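Local coordinates for Lmaj004091aaa (Leishmania major, PDB 1XTP), which probably transfers methyl groups from S-adenosyl-L-methionine to the N-terminal amine of proteins beginning with an X-Pro-Lys motif, at residues A[74-86]-A[105-117]. Sequence-based numbering, arbitrary orientation.
With SAI (S-adenosyl-L-homoselenocysteine), chain B.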
ATOM      1  N   VAL A  74      10.872  14.109  -0.343  1.00 34.29           N
ATOM      2  CA  VAL A  74       9.975  13.702   0.748  1.00 32.62           C
ATOM      3  C   VAL A  74      10.456  12.461   1.489  1.00 32.60           C
ATOM      4  O   VAL A  74       9.843  12.048   2.487  1.00 33.04           O
ATOM      5  CB  VAL A  74       8.542  13.419   0.259  1.00 32.29           C
ATOM      6  CG1 VAL A  74       7.932  14.670  -0.348  1.00 33.36           C
ATOM      7  CG2 VAL A  74       8.497  12.216  -0.711  1.00 35.85           C
ATOM      8  N   HIS A  75      11.537  11.864   0.995  1.00 29.45           N
ATOM      9  CA  HIS A  75      12.033  10.600   1.515  1.00 26.77           C
ATOM     10  C   HIS A  75      12.345  10.655   3.009  1.00 26.19           C
ATOM     11  O   HIS A  75      11.806   9.867   3.803  1.00 25.51           O
ATOM     12  CB  HIS A  75      13.275  10.170   0.731  1.00 25.53           C
ATOM     13  CG  HIS A  75      13.937   8.960   1.295  1.00 29.66           C
ATOM     14  ND1 HIS A  75      13.412   7.695   1.157  1.00 25.89           N
ATOM     15  CD2 HIS A  75      15.052   8.826   2.051  1.00 32.85           C
ATOM     16  CE1 HIS A  75      14.194   6.829   1.774  1.00 30.52           C
ATOM     17  NE2 HIS A  75      15.193   7.490   2.329  1.00 31.21           N
ATOM     18  N   ASP A  76      13.187  11.603   3.393  1.00 24.70           N
ATOM     19  CA  ASP A  76      13.681  11.675   4.777  1.00 27.57           C
ATOM     20  C   ASP A  76      12.558  11.827   5.799  1.00 26.40           C
ATOM     21  O   ASP A  76      12.528  11.116   6.799  1.00 24.32           O
ATOM     22  CB  ASP A  76      14.694  12.822   4.944  1.00 30.27           C
ATOM     23  CG  ASP A  76      16.010  12.566   4.219  1.00 30.48           C
ATOM     24  OD1 ASP A  76      16.421  11.386   4.097  1.00 35.18           O
ATOM     25  OD2 ASP A  76      16.638  13.555   3.778  1.00 38.55           O
ATOM     26  N   VAL A  77      11.642  12.746   5.533  1.00 26.10           N
ATOM     27  CA  VAL A  77      10.481  12.940   6.400  1.00 26.79           C
ATOM     28  C   VAL A  77       9.583  11.695   6.437  1.00 25.38           C
ATOM     29  O   VAL A  77       9.127  11.292   7.511  1.00 25.80           O
ATOM     30  CB  VAL A  77       9.678  14.223   6.023  1.00 29.40           C
ATOM     31  CG1 VAL A  77       9.113  14.127   4.621  1.00 38.11           C
ATOM     32  CG2 VAL A  77       8.537  14.466   7.010  1.00 33.79           C
ATOM     33  N   ASP A  78       9.364  11.060   5.284  1.00 23.35           N
ATOM     34  CA  ASP A  78       8.588   9.850   5.241  1.00 23.74           C
ATOM     35  C   ASP A  78       9.172   8.758   6.125  1.00 23.34           C
ATOM     36  O   ASP A  78       8.449   8.128   6.878  1.00 25.92           O
ATOM     37  CB  ASP A  78       8.475   9.327   3.797  1.00 25.94           C
ATOM     38  CG  ASP A  78       7.879   7.939   3.733  1.00 26.86           C
ATOM     39  OD1 ASP A  78       6.706   7.790   4.137  1.00 25.99           O
ATOM     40  OD2 ASP A  78       8.597   6.997   3.313  1.00 28.88           O
ATOM     41  N   ILE A  79      10.469   8.515   6.008  1.00 23.12           N
ATOM     42  CA  ILE A  79      11.121   7.447   6.755  1.00 24.37           C
ATOM     43  C   ILE A  79      11.123   7.737   8.279  1.00 26.89           C
ATOM     44  O   ILE A  79      10.905   6.836   9.100  1.00 28.51           O
ATOM     45  CB  ILE A  79      12.570   7.227   6.217  1.00 23.70           C
ATOM     46  CG1 ILE A  79      12.528   6.635   4.795  1.00 28.78           C
ATOM     47  CG2 ILE A  79      13.378   6.313   7.135  1.00 29.11           C
ATOM     48  CD1 ILE A  79      11.857   5.238   4.681  1.00 28.41           C
ATOM     49  N   GLU A  80      11.342   8.991   8.654  1.00 27.09           N
ATOM     50  CA  GLU A  80      11.332   9.362  10.071  1.00 27.02           C
ATOM     51  C   GLU A  80       9.928   9.227  10.696  1.00 26.47           C
ATOM     52  O   GLU A  80       9.775   8.700  11.804  1.00 25.95           O
ATOM     53  CB  GLU A  80      11.895  10.773  10.243  1.00 29.02           C
ATOM     54  CG  GLU A  80      11.991  11.256  11.688  1.00 32.98           C
ATOM     55  CD  GLU A  80      13.012  10.484  12.543  1.00 43.44           C
ATOM     56  OE1 GLU A  80      13.674   9.546  12.041  1.00 42.85           O
ATOM     57  OE2 GLU A  80      13.163  10.844  13.734  1.00 46.66           O
ATOM     58  N   GLY A  81       8.902   9.672   9.974  1.00 26.36           N
ATOM     59  CA  GLY A  81       7.502   9.460  10.396  1.00 24.71           C
ATOM     60  C   GLY A  81       7.118   7.996  10.627  1.00 24.43           C
ATOM     61  O   GLY A  81       6.447   7.672  11.606  1.00 23.08           O
ATOM     62  N   SER A  82       7.537   7.119   9.714  1.00 25.00           N
ATOM     63  CA  SER A  82       7.286   5.692   9.840  1.00 24.85           C
ATOM     64  C   SER A  82       8.022   5.099  11.045  1.00 26.34           C
ATOM     65  O   SER A  82       7.471   4.293  11.809  1.00 24.51           O
ATOM     66  CB  SER A  82       7.745   4.973   8.575  1.00 25.74           C
ATOM     67  OG  SER A  82       6.948   5.334   7.480  1.00 24.86           O
ATOM     68  N   ARG A  83       9.281   5.485  11.196  1.00 28.92           N
ATOM     69  CA  ARG A  83      10.097   4.988  12.301  1.00 32.03           C
ATOM     70  C   ARG A  83       9.503   5.366  13.673  1.00 31.96           C
ATOM     71  O   ARG A  83       9.385   4.509  14.572  1.00 29.78           O
ATOM     72  CB  ARG A  83      11.522   5.503  12.173  1.00 30.76           C
ATOM     73  CG  ARG A  83      12.438   4.885  13.202  1.00 35.79           C
ATOM     74  CD  ARG A  83      13.808   5.544  13.228  1.00 39.82           C
ATOM     75  NE  ARG A  83      13.800   6.910  13.752  1.00 46.29           N
ATOM     76  CZ  ARG A  83      13.554   7.250  15.023  1.00 50.32           C
ATOM     77  NH1 ARG A  83      13.251   6.334  15.946  1.00 52.99           N
ATOM     78  NH2 ARG A  83      13.598   8.534  15.372  1.00 47.04           N
ATOM     79  N   ASN A  84       9.119   6.634  13.820  1.00 29.11           N
ATOM     80  CA  ASN A  84       8.456   7.118  15.042  1.00 27.05           C
ATOM     81  C   ASN A  84       7.090   6.446  15.276  1.00 27.47           C
ATOM     82  O   ASN A  84       6.753   6.082  16.394  1.00 21.77           O
ATOM     83  CB  ASN A  84       8.314   8.646  15.010  1.00 27.58           C
ATOM     84  CG  ASN A  84       9.660   9.368  15.132  1.00 28.56           C
ATOM     85  OD1 ASN A  84      10.631   8.812  15.630  1.00 31.42           O
ATOM     86  ND2 ASN A  84       9.713  10.614  14.674  1.00 33.71           N
ATOM     87  N   PHE A  85       6.333   6.244  14.207  1.00 28.36           N
ATOM     88  CA  PHE A  85       5.050   5.561  14.304  1.00 28.54           C
ATOM     89  C   PHE A  85       5.229   4.111  14.748  1.00 27.61           C
ATOM     90  O   PHE A  85       4.585   3.678  15.699  1.00 23.36           O
ATOM     91  CB  PHE A  85       4.300   5.613  12.967  1.00 27.41           C
ATOM     92  CG  PHE A  85       2.911   5.011  13.017  1.00 29.98           C
ATOM     93  CD1 PHE A  85       1.832   5.752  13.458  1.00 27.35           C
ATOM     94  CD2 PHE A  85       2.687   3.707  12.597  1.00 29.74           C
ATOM     95  CE1 PHE A  85       0.558   5.203  13.484  1.00 29.36           C
ATOM     96  CE2 PHE A  85       1.417   3.161  12.624  1.00 29.83           C
ATOM     97  CZ  PHE A  85       0.352   3.913  13.071  1.00 28.87           C
ATOM     98  N   ILE A  86       6.097   3.373  14.065  1.00 26.67           N
ATOM     99  CA  ILE A  86       6.342   1.965  14.422  1.00 28.36           C
ATOM    100  C   ILE A  86       6.892   1.808  15.849  1.00 27.18           C
ATOM    101  O   ILE A  86       6.499   0.881  16.572  1.00 25.22           O
ATOM    102  CB  ILE A  86       7.302   1.278  13.445  1.00 27.91           C
ATOM    103  CG1 ILE A  86       6.663   1.176  12.051  1.00 28.86           C
ATOM    104  CG2 ILE A  86       7.671  -0.120  13.956  1.00 30.19           C
ATOM    105  CD1 ILE A  86       7.671   1.056  10.944  1.00 27.88           C
ATOM    106  N   GLY A 105      13.258  -1.405  -2.974  1.00 30.17           N
ATOM    107  CA  GLY A 105      13.594  -1.739  -1.583  1.00 29.20           C
ATOM    108  C   GLY A 105      13.936  -0.548  -0.712  1.00 26.80           C
ATOM    109  O   GLY A 105      14.680  -0.685   0.259  1.00 25.77           O
ATOM    110  N   ARG A 106      13.386   0.618  -1.054  1.00 25.22           N
ATOM    111  CA  ARG A 106      13.645   1.866  -0.333  1.00 23.66           C
ATOM    112  C   ARG A 106      13.289   1.820   1.153  1.00 23.58           C
ATOM    113  O   ARG A 106      14.073   2.293   2.012  1.00 22.21           O
ATOM    114  CB  ARG A 106      12.858   3.009  -0.990  1.00 25.38           C
ATOM    115  CG  ARG A 106      13.084   4.399  -0.349  1.00 25.32           C
ATOM    116  CD  ARG A 106      12.119   5.444  -0.952  1.00 26.79           C
ATOM    117  NE  ARG A 106      10.737   5.147  -0.565  1.00 28.08           N
ATOM    118  CZ  ARG A 106      10.138   5.563   0.547  1.00 22.47           C
ATOM    119  NH1 ARG A 106      10.749   6.354   1.416  1.00 25.53           N
ATOM    120  NH2 ARG A 106       8.890   5.196   0.778  1.00 28.64           N
ATOM    121  N   ILE A 107      12.097   1.300   1.463  1.00 20.83           N
ATOM    122  CA  ILE A 107      11.672   1.202   2.835  1.00 24.93           C
ATOM    123  C   ILE A 107      12.507   0.143   3.608  1.00 24.83           C
ATOM    124  O   ILE A 107      12.907   0.365   4.761  1.00 25.83           O
ATOM    125  CB  ILE A 107      10.137   0.928   2.943  1.00 28.57           C
ATOM    126  CG1 ILE A 107       9.348   2.088   2.304  1.00 29.87           C
ATOM    127  CG2 ILE A 107       9.726   0.745   4.434  1.00 26.35           C
ATOM    128  CD1 ILE A 107       7.868   1.812   2.101  1.00 29.83           C
ATOM    129  N   THR A 108      12.764  -0.990   2.976  1.00 26.64           N
ATOM    130  CA  THR A 108      13.608  -2.024   3.568  1.00 28.24           C
ATOM    131  C   THR A 108      15.022  -1.489   3.826  1.00 29.78           C
ATOM    132  O   THR A 108      15.557  -1.677   4.912  1.00 28.27           O
ATOM    133  CB  THR A 108      13.665  -3.295   2.692  1.00 29.15           C
ATOM    134  OG1 THR A 108      12.341  -3.803   2.514  1.00 28.71           O
ATOM    135  CG2 THR A 108      14.543  -4.405   3.342  1.00 30.00           C
ATOM    136  N   LYS A 109      15.601  -0.788   2.854  1.00 29.91           N
ATOM    137  CA  LYS A 109      16.976  -0.314   2.976  1.00 29.98           C
ATOM    138  C   LYS A 109      17.143   0.696   4.108  1.00 31.73           C
ATOM    139  O   LYS A 109      18.109   0.616   4.867  1.00 30.90           O
ATOM    140  CB  LYS A 109      17.475   0.298   1.658  1.00 28.67           C
ATOM    141  CG  LYS A 109      18.961   0.678   1.698  1.00 29.04           C
ATOM    142  CD  LYS A 109      19.552   0.883   0.318  1.00 32.40           C
ATOM    143  N   ASN A 110      16.190   1.623   4.219  1.00 30.57           N
ATOM    144  CA  ASN A 110      16.321   2.781   5.095  1.00 29.26           C
ATOM    145  C   ASN A 110      15.572   2.652   6.418  1.00 29.03           C
ATOM    146  O   ASN A 110      15.752   3.477   7.290  1.00 30.58           O
ATOM    147  CB  ASN A 110      15.833   4.038   4.365  1.00 26.94           C
ATOM    148  CG  ASN A 110      16.668   4.354   3.142  1.00 30.00           C
ATOM    149  OD1 ASN A 110      17.746   4.945   3.252  1.00 31.77           O
ATOM    150  ND2 ASN A 110      16.194   3.921   1.966  1.00 27.77           N
ATOM    151  N   LEU A 111      14.722   1.645   6.567  1.00 28.66           N
ATOM    152  CA  LEU A 111      13.985   1.505   7.819  1.00 28.55           C
ATOM    153  C   LEU A 111      14.008   0.097   8.369  1.00 25.25           C
ATOM    154  O   LEU A 111      14.402  -0.114   9.503  1.00 21.87           O
ATOM    155  CB  LEU A 111      12.532   1.982   7.661  1.00 29.36           C
ATOM    156  CG  LEU A 111      11.683   2.044   8.947  1.00 32.78           C
ATOM    157  CD1 LEU A 111      12.406   2.702  10.137  1.00 34.91           C
ATOM    158  CD2 LEU A 111      10.392   2.754   8.672  1.00 34.09           C
ATOM    159  N   LEU A 112      13.582  -0.872   7.573  1.00 23.05           N
ATOM    160  CA  LEU A 112      13.308  -2.181   8.121  1.00 22.65           C
ATOM    161  C   LEU A 112      14.584  -2.905   8.511  1.00 22.89           C
ATOM    162  O   LEU A 112      14.603  -3.618   9.538  1.00 26.94           O
ATOM    163  CB  LEU A 112      12.437  -3.002   7.167  1.00 24.79           C
ATOM    164  CG  LEU A 112      11.131  -2.316   6.740  1.00 22.38           C
ATOM    165  CD1 LEU A 112      10.430  -3.139   5.660  1.00 28.86           C
ATOM    166  CD2 LEU A 112      10.210  -2.061   7.929  1.00 26.91           C
ATOM    167  N   THR A 113      15.663  -2.696   7.750  1.00 21.87           N
ATOM    168  CA  THR A 113      16.944  -3.335   8.068  1.00 21.20           C
ATOM    169  C   THR A 113      17.559  -2.809   9.387  1.00 22.24           C
ATOM    170  O   THR A 113      18.452  -3.450   9.965  1.00 23.47           O
ATOM    171  CB  THR A 113      17.975  -3.226   6.914  1.00 23.53           C
ATOM    172  OG1 THR A 113      18.086  -1.867   6.487  1.00 24.01           O
ATOM    173  CG2 THR A 113      17.567  -4.084   5.723  1.00 25.98           C
ATOM    174  N   LYS A 114      17.066  -1.678   9.877  1.00 23.78           N
ATOM    175  CA  LYS A 114      17.493  -1.147  11.178  1.00 26.49           C
ATOM    176  C   LYS A 114      16.664  -1.674  12.337  1.00 28.30           C
ATOM    177  O   LYS A 114      17.103  -1.585  13.477  1.00 31.13           O
ATOM    178  CB  LYS A 114      17.402   0.376  11.195  1.00 28.38           C
ATOM    179  CG  LYS A 114      18.403   1.061  10.306  1.00 27.99           C
ATOM    180  CD  LYS A 114      18.183   2.569  10.274  1.00 27.25           C
ATOM    181  CE  LYS A 114      19.398   3.263   9.670  1.00 29.92           C
ATOM    182  NZ  LYS A 114      19.262   4.746   9.613  1.00 28.62           N
ATOM    183  N   LEU A 115      15.462  -2.180  12.053  1.00 28.26           N
ATOM    184  CA  LEU A 115      14.504  -2.578  13.090  1.00 26.70           C
ATOM    185  C   LEU A 115      14.192  -4.074  13.160  1.00 27.21           C
ATOM    186  O   LEU A 115      13.755  -4.559  14.202  1.00 28.73           O
ATOM    187  CB  LEU A 115      13.188  -1.849  12.855  1.00 27.98           C
ATOM    188  CG  LEU A 115      13.165  -0.337  12.928  1.00 31.79           C
ATOM    189  CD1 LEU A 115      11.873   0.172  12.393  1.00 31.87           C
ATOM    190  CD2 LEU A 115      13.331   0.125  14.370  1.00 37.91           C
ATOM    191  N   TYR A 116      14.365  -4.796  12.053  1.00 27.36           N
ATOM    192  CA  TYR A 116      13.994  -6.208  11.993  1.00 24.91           C
ATOM    193  C   TYR A 116      15.192  -7.091  11.663  1.00 27.13           C
ATOM    194  O   TYR A 116      16.032  -6.741  10.835  1.00 26.94           O
ATOM    195  CB  TYR A 116      12.830  -6.432  11.006  1.00 23.99           C
ATOM    196  CG  TYR A 116      11.606  -5.693  11.475  1.00 23.92           C
ATOM    197  CD1 TYR A 116      11.413  -4.354  11.132  1.00 23.82           C
ATOM    198  CD2 TYR A 116      10.679  -6.294  12.311  1.00 23.36           C
ATOM    199  CE1 TYR A 116      10.349  -3.652  11.576  1.00 21.69           C
ATOM    200  CE2 TYR A 116       9.580  -5.586  12.775  1.00 22.85           C
ATOM    201  CZ  TYR A 116       9.429  -4.261  12.413  1.00 19.58           C
ATOM    202  OH  TYR A 116       8.359  -3.543  12.866  1.00 21.41           O
ATOM    203  N   ALA A 117      15.264  -8.237  12.345  1.00 25.03           N
ATOM    204  CA  ALA A 117      16.305  -9.209  12.115  1.00 25.33           C
ATOM    205  C   ALA A 117      16.373  -9.653  10.646  1.00 23.71           C
ATOM    206  O   ALA A 117      17.449  -9.761  10.084  1.00 22.87           O
ATOM    207  CB  ALA A 117      16.105 -10.427  13.041  1.00 25.17           C
TER
HETATM  208  N   SAI B 401       6.630   0.714  -1.489  1.00 31.77           N
HETATM  209  CA  SAI B 401       7.846   1.264  -2.155  1.00 30.13           C
HETATM  210  CB  SAI B 401       7.573   1.499  -3.626  1.00 31.24           C
HETATM  211  CG  SAI B 401       6.477   2.499  -3.958  1.00 31.74           C
HETATM  212 SE   SAI B 401       6.295   2.643  -5.915  0.85 32.69          SE
HETATM  213  C   SAI B 401       8.292   2.598  -1.578  1.00 30.14           C
HETATM  214  O   SAI B 401       7.520   3.277  -0.902  1.00 27.46           O
HETATM  215  OXT SAI B 401       9.419   3.036  -1.806  1.00 29.66           O
HETATM  216  C5' SAI B 401       4.807   1.359  -6.105  1.00 32.32           C
HETATM  217  C4' SAI B 401       5.277  -0.084  -6.306  1.00 26.64           C
HETATM  218  O4' SAI B 401       4.148  -0.907  -6.322  1.00 26.96           O
HETATM  219  C3' SAI B 401       5.998  -0.350  -7.618  1.00 25.27           C
HETATM  220  O3' SAI B 401       7.220  -0.999  -7.387  1.00 24.13           O
HETATM  221  C2' SAI B 401       5.096  -1.255  -8.422  1.00 22.53           C
HETATM  222  O2' SAI B 401       5.813  -2.171  -9.238  1.00 22.49           O
HETATM  223  C1' SAI B 401       4.369  -1.926  -7.283  1.00 24.91           C
HETATM  224  N9  SAI B 401       3.095  -2.532  -7.641  1.00 26.98           N
HETATM  225  C8  SAI B 401       2.223  -2.124  -8.626  1.00 25.78           C
HETATM  226  N7  SAI B 401       1.177  -2.945  -8.613  1.00 20.23           N
HETATM  227  C5  SAI B 401       1.359  -3.867  -7.621  1.00 29.15           C
HETATM  228  C6  SAI B 401       0.584  -4.932  -7.169  1.00 26.42           C
HETATM  229  N6  SAI B 401      -0.584  -5.198  -7.757  1.00 21.72           N
HETATM  230  N1  SAI B 401       1.041  -5.713  -6.120  1.00 26.22           N
HETATM  231  C2  SAI B 401       2.268  -5.455  -5.523  1.00 26.26           C
HETATM  232  N3  SAI B 401       3.023  -4.385  -5.972  1.00 25.90           N
HETATM  233  C4  SAI B 401       2.567  -3.610  -6.995  1.00 28.74           C
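Arg-106 reaches from the first turn of helix 106-115 to His-75 and Asp-78 on helix 75-86, two neighbouring helices on one side of the Rossmann-like methyltransferase sheet. They run roughly parallel, crossing at -31°. The Arg-106 chain bends at chi3 (68°), which turns its guanidinium between helix 75-86 and the bound product analogue. An end-on salt bridge joins it to one oxygen, Asp-78 OD2, NH1 on the anti side and NH2 from above the carboxylate plane. NH1 also donates to His-75 ND1 over 3.0 Å, tilted from the imidazole plane; ring and guanidinium stand nearly perpendicular. NE and NH2 serve the carboxylate of S-adenosyl-L-homoselenocysteine, consistent with holding the amino-acid end of S-adenosyl-L-methionine. Asp-78 is thus the second-shell group positioning Arg-106; its OD1 forms a salt bridge with Lys-196 and a hydrogen bond with Gln-165. Further along, Leu-111 fits knob-into-hole among Ile-79, Ser-82, Arg-83 and Ile-86. Its CD2 presses on Ser-82 CB at 3.5 Å, tight for two carbons, and meets Ile-86 CD1 tip to tip; CD1 lies against Arg-83 CB. Ile-86 CG2 touches Tyr-116 OH at 3.7 Å. Packing is looser at Leu-115, whose CD1 stays 4.5 Å from Ile-86 CG2, and on the outer side, where Arg-83 bends away to a salt bridge with exposed Glu-80. Beside His-75, partly exposed Asn-110 lies at the ring edge, its ND2 donating to Arg-106 O in the carbonyl plane at 2.7 Å.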